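Probable nitrite reductase [nad(p)h] small subunit NIRD (PDB 4AIV) probably serves as the small, Rieske-like subunit that associates with NirB and is required for NADH-dependent reduction of nitrite to ammonium. Local coordinates at residues Val65-Gly69 with Gly70-Val74. Sequence-based numbering, arbitrary orientation.
Sequences VGDRG and GRAMV
Met73 sets its CG between its own backbone N and carbonyl carbon (chi1 53°), and a bend at chi2 folds the thioether over Gly66 on the neighbouring strand. SD comes to rest 3.8 Å from Gly66 C, while CE reaches on along the chain to 3.8 Å from Asp67 O. With no side chain on Gly66, the methyl CE and the sulfur can lie close over the backbone. Beneath them the two residues form an antiparallel hydrogen-bonded pair: Gly66 N donates to Met73 O at 2.8 Å in a nearly straight bond (167°), and Met73 N returns one to Gly66 O. The next such pair joins Arg68 and Arg71, but there Arg71 N approaches Arg68 O from above the carbonyl plane, at 2.9 Å, as the chain reverses. Gly69 and Gly70 make that reversal with positive phi angles. The two arginines share the Met73 face yet diverge: Arg68 bends toward a salt bridge with Asp92, whereas extended Arg71 reaches Asp87 and Asp86. On the other face, Asp67 OD1 lies 3.5 Å from Ala72 CA and is hydrogen-bonded to a glycerol probably picked up in crystallisation, and Val65 and Val74 both pack on Phe38 of strand 34-39. Strands 64-68 and 71-75 thus make a 2:2 beta hairpin whose two-residue loop is a type I' turn, part of the small three-stranded sheet in this Rieske-like domain.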
loop_
_atom_site.group_PDB
_atom_site.type_symbol
_atom_site.label_atom_id
_atom_site.label_comp_id
_atom_site.label_asym_id
_atom_site.label_seq_id
_atom_site.Cartn_x
_atom_site.Cartn_y
_atom_site.Cartn_z
ATOM N N VAL A 65 1.041 -10.030 3.534
ATOM C CA VAL A 65 -0.274 -9.844 2.948
ATOM C C VAL A 65 -1.158 -11.046 3.248
ATOM O O VAL A 65 -0.720 -12.186 3.133
ATOM C CB VAL A 65 -0.173 -9.654 1.432
ATOM C CG1 VAL A 65 -1.575 -9.612 0.792
ATOM C CG2 VAL A 65 0.608 -8.389 1.128
ATOM N N GLY A 66 -2.398 -10.790 3.648
ATOM C CA GLY A 66 -3.327 -11.865 3.940
ATOM C C GLY A 66 -4.776 -11.469 3.744
ATOM O O GLY A 66 -5.082 -10.446 3.118
ATOM N N ASP A 67 -5.670 -12.290 4.282
ATOM C CA ASP A 67 -7.101 -12.027 4.233
ATOM C C ASP A 67 -7.727 -12.064 5.623
ATOM O O ASP A 67 -7.310 -12.827 6.501
ATOM C CB ASP A 67 -7.802 -13.042 3.334
ATOM C CG ASP A 67 -7.563 -12.779 1.867
ATOM O OD1 ASP A 67 -7.712 -11.613 1.438
ATOM O OD2 ASP A 67 -7.227 -13.739 1.143
ATOM N N ARG A 68 -8.726 -11.216 5.813
ATOM C CA ARG A 68 -9.498 -11.190 7.046
ATOM C C ARG A 68 -10.951 -11.189 6.616
ATOM O O ARG A 68 -11.458 -10.179 6.127
ATOM C CB ARG A 68 -9.164 -9.941 7.863
ATOM C CG ARG A 68 -10.115 -9.652 9.036
ATOM C CD ARG A 68 -9.823 -10.529 10.247
ATOM N NE ARG A 68 -8.433 -10.431 10.697
ATOM C CZ ARG A 68 -7.969 -9.490 11.515
ATOM N NH1 ARG A 68 -8.774 -8.543 11.981
ATOM N NH2 ARG A 68 -6.692 -9.501 11.863
ATOM N N GLY A 69 -11.609 -12.336 6.762
ATOM C CA GLY A 69 -12.981 -12.480 6.316
ATOM C C GLY A 69 -13.127 -12.111 4.850
ATOM O O GLY A 69 -14.085 -11.434 4.458
ATOM N N GLY A 70 -12.156 -12.541 4.045
ATOM C CA GLY A 70 -12.165 -12.273 2.617
ATOM C C GLY A 70 -11.576 -10.927 2.233
ATOM O O GLY A 70 -11.413 -10.622 1.050
ATOM N N ARG A 71 -11.246 -10.117 3.233
ATOM C CA ARG A 71 -10.774 -8.758 2.986
ATOM C C ARG A 71 -9.247 -8.687 2.958
ATOM O O ARG A 71 -8.585 -9.098 3.911
ATOM C CB ARG A 71 -11.325 -7.823 4.054
ATOM C CG ARG A 71 -11.151 -6.371 3.734
ATOM C CD ARG A 71 -12.104 -5.556 4.548
ATOM N NE ARG A 71 -11.909 -4.136 4.312
ATOM C CZ ARG A 71 -12.364 -3.190 5.119
ATOM N NH1 ARG A 71 -13.039 -3.527 6.212
ATOM N NH2 ARG A 71 -12.135 -1.914 4.838
ATOM N N ALA A 72 -8.697 -8.170 1.857
ATOM C CA ALA A 72 -7.250 -8.127 1.666
ATOM C C ALA A 72 -6.593 -7.201 2.690
ATOM O O ALA A 72 -7.051 -6.081 2.934
ATOM C CB ALA A 72 -6.916 -7.681 0.248
ATOM N N MET A 73 -5.523 -7.669 3.306
ATOM C CA MET A 73 -4.874 -6.844 4.307
ATOM C C MET A 73 -3.387 -7.094 4.353
ATOM O O MET A 73 -2.887 -8.046 3.757
ATOM C CB MET A 73 -5.515 -7.054 5.692
ATOM C CG MET A 73 -5.602 -8.514 6.154
ATOM S SD MET A 73 -4.035 -9.217 6.728
ATOM C CE MET A 73 -4.633 -10.539 7.790
ATOM N N VAL A 74 -2.681 -6.215 5.052
ATOM C CA VAL A 74 -1.278 -6.441 5.358
ATOM C C VAL A 74 -1.102 -6.390 6.880
ATOM O O VAL A 74 -1.683 -5.533 7.559
ATOM C CB VAL A 74 -0.363 -5.400 4.652
ATOM C CG1 VAL A 74 -0.749 -3.976 5.051
ATOM C CG2 VAL A 74 1.113 -5.671 4.958
#